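Long-range contact in adapter protein MecA 1 (Bacillus subtilis, PDB 3JTP), which targets unfolded, aggregated and regulatory proteins such as ComK to the ClpC protease, this chain being the C-terminal domain, which interacts with ClpC: residues S30-Y35 with E86-T91. The protein carries 3 engineered substitutions. Numbering follows the deposited sequence.
Sequences SKTTLY and EHALET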
loop_
_atom_site.group_PDB
_atom_site.type_symbol
_atom_site.label_atom_id
_atom_site.label_comp_id
_atom_site.label_asym_id
_atom_site.label_seq_id
_atom_site.Cartn_x
_atom_site.Cartn_y
_atom_site.Cartn_z
ATOM N N SER A 30 -9.173 3.080 -2.403
ATOM C CA SER A 30 -9.297 2.769 -3.811
ATOM C C SER A 30 -8.064 1.972 -4.235
ATOM O O SER A 30 -7.629 1.098 -3.481
ATOM C CB SER A 30 -9.539 4.025 -4.646
ATOM O OG SER A 30 -10.851 4.514 -4.396
ATOM N N LYS A 31 -7.483 2.270 -5.398
ATOM C CA LYS A 31 -6.486 1.370 -5.991
ATOM C C LYS A 31 -5.167 1.263 -5.210
ATOM O O LYS A 31 -4.544 2.264 -4.857
ATOM C CB LYS A 31 -6.229 1.727 -7.455
ATOM C CG LYS A 31 -7.503 1.858 -8.275
ATOM C CD LYS A 31 -7.218 2.469 -9.645
ATOM C CE LYS A 31 -8.447 3.161 -10.239
ATOM N NZ LYS A 31 -8.087 3.979 -11.445
ATOM N N THR A 32 -4.763 0.029 -4.941
ATOM C CA THR A 32 -3.485 -0.238 -4.315
ATOM C C THR A 32 -2.790 -1.342 -5.098
ATOM O O THR A 32 -3.428 -2.312 -5.497
ATOM C CB THR A 32 -3.645 -0.631 -2.835
ATOM O OG1 THR A 32 -4.626 -1.673 -2.709
ATOM C CG2 THR A 32 -4.086 0.565 -2.020
ATOM N N THR A 33 -1.495 -1.162 -5.362
ATOM C CA THR A 33 -0.670 -2.219 -5.940
ATOM C C THR A 33 0.495 -2.507 -4.997
ATOM O O THR A 33 1.111 -1.590 -4.447
ATOM C CB THR A 33 -0.177 -1.851 -7.371
ATOM O OG1 THR A 33 -1.316 -1.662 -8.218
ATOM C CG2 THR A 33 0.723 -2.959 -7.974
ATOM N N LEU A 34 0.775 -3.787 -4.787
ATOM C CA LEU A 34 1.796 -4.184 -3.829
ATOM C C LEU A 34 3.010 -4.806 -4.517
ATOM O O LEU A 34 2.857 -5.674 -5.375
ATOM C CB LEU A 34 1.196 -5.155 -2.798
ATOM C CG LEU A 34 2.135 -5.660 -1.698
ATOM C CD1 LEU A 34 2.370 -4.601 -0.607
ATOM C CD2 LEU A 34 1.575 -6.947 -1.089
ATOM N N TYR A 35 4.205 -4.349 -4.135
ATOM C CA TYR A 35 5.465 -4.892 -4.635
ATOM C C TYR A 35 6.353 -5.303 -3.453
ATOM O O TYR A 35 6.157 -4.812 -2.338
ATOM C CB TYR A 35 6.246 -3.836 -5.443
ATOM C CG TYR A 35 5.590 -3.328 -6.703
ATOM C CD1 TYR A 35 5.997 -3.763 -7.966
ATOM C CD2 TYR A 35 4.582 -2.384 -6.636
ATOM C CE1 TYR A 35 5.390 -3.275 -9.120
ATOM C CE2 TYR A 35 3.974 -1.899 -7.770
ATOM C CZ TYR A 35 4.372 -2.342 -9.000
ATOM O OH TYR A 35 3.725 -1.830 -10.094
ATOM N N GLU A 86 -3.592 -3.459 -8.329
ATOM C CA GLU A 86 -4.882 -2.773 -8.353
ATOM C C GLU A 86 -5.808 -2.974 -7.137
ATOM O O GLU A 86 -6.406 -2.008 -6.662
ATOM C CB GLU A 86 -5.620 -3.041 -9.680
ATOM C CG GLU A 86 -4.866 -2.512 -10.910
ATOM C CD GLU A 86 -5.797 -2.043 -12.008
ATOM O OE1 GLU A 86 -7.017 -2.321 -11.910
ATOM O OE2 GLU A 86 -5.314 -1.392 -12.964
ATOM N N HIS A 87 -5.931 -4.200 -6.640
ATOM C CA HIS A 87 -6.765 -4.422 -5.474
ATOM C C HIS A 87 -5.995 -5.148 -4.362
ATOM O O HIS A 87 -6.509 -6.054 -3.702
ATOM C CB HIS A 87 -8.053 -5.131 -5.910
ATOM C CG HIS A 87 -8.703 -4.463 -7.087
ATOM N ND1 HIS A 87 -8.570 -4.927 -8.378
ATOM C CD2 HIS A 87 -9.422 -3.314 -7.172
ATOM C CE1 HIS A 87 -9.212 -4.116 -9.206
ATOM N NE2 HIS A 87 -9.734 -3.130 -8.500
ATOM N N ALA A 88 -4.757 -4.707 -4.153
ATOM C CA ALA A 88 -3.833 -5.390 -3.254
ATOM C C ALA A 88 -4.335 -5.528 -1.817
ATOM O O ALA A 88 -4.363 -6.623 -1.284
ATOM C CB ALA A 88 -2.460 -4.719 -3.289
ATOM N N LEU A 89 -4.754 -4.437 -1.192
ATOM C CA LEU A 89 -5.124 -4.506 0.225
ATOM C C LEU A 89 -6.344 -5.397 0.454
ATOM O O LEU A 89 -6.355 -6.202 1.391
ATOM C CB LEU A 89 -5.327 -3.116 0.837
ATOM C CG LEU A 89 -4.069 -2.296 1.141
ATOM C CD1 LEU A 89 -4.458 -1.047 1.902
ATOM C CD2 LEU A 89 -3.006 -3.082 1.917
ATOM N N GLU A 90 -7.352 -5.262 -0.410
ATOM C CA GLU A 90 -8.523 -6.147 -0.386
ATOM C C GLU A 90 -8.110 -7.614 -0.550
ATOM O O GLU A 90 -8.637 -8.498 0.108
ATOM C CB GLU A 90 -9.515 -5.790 -1.515
ATOM C CG GLU A 90 -10.171 -4.404 -1.441
ATOM C CD GLU A 90 -9.354 -3.321 -2.128
ATOM O OE1 GLU A 90 -8.223 -3.623 -2.567
ATOM O OE2 GLU A 90 -9.838 -2.166 -2.225
ATOM N N THR A 91 -7.170 -7.883 -1.452
ATOM C CA THR A 91 -6.769 -9.265 -1.665
ATOM C C THR A 91 -6.011 -9.793 -0.452
ATOM O O THR A 91 -6.243 -10.915 -0.012
ATOM C CB THR A 91 -5.937 -9.432 -2.957
ATOM O OG1 THR A 91 -6.739 -9.039 -4.079
ATOM C CG2 THR A 91 -5.501 -10.884 -3.139
#
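T32 carries this contact with three hydrogen bonds to residues 86-91. T32 N donates to E86 O at 3.1 Å, and that donor stands well above the carbonyl plane. T32 O accepts from A88 N at 3.1 Å along a nearly straight line (168°). T32 OG1 accepts from L89 N at 3.2 Å, also nearly straight (171°). The hydroxyl gets there because OG1 sits between the backbone N and the carbonyl carbon (chi1 50°), while CG2 lies anti to the carbonyl carbon. T32 thus takes up two N-H groups of the first helical turn, which lack acceptors within the helix. A valine here has no OG1 to accept from L89 N, and would probably loosen the helix start from the strand.

T33 adds a fourth bond, with T33 OG1 accepting from E86 N at 2.9 Å. Next to the polar links, the A88 methyl rests against L34, CB to CB at 3.7 Å.

The arrangement is a single beta bridge, T32 with H87, at the point where the edge strand 81-84 has ended and helix 88-96 begins. Strand 31-37 is paired on this side first with 81-84, through backbone bonds of L34 with I83 and I84, and then with the turn into the helix. On its other side it pairs with strand 40-46 in the antiparallel sheet. H87 is the N-cap residue; H87 O accepts from both T91 N and T91 OG1, each at 3.0 Å. Farther out, L89 reaches L43 of the sheet and L22 of helix 16-24, and L34 packs on F16 and V19 of that same helix.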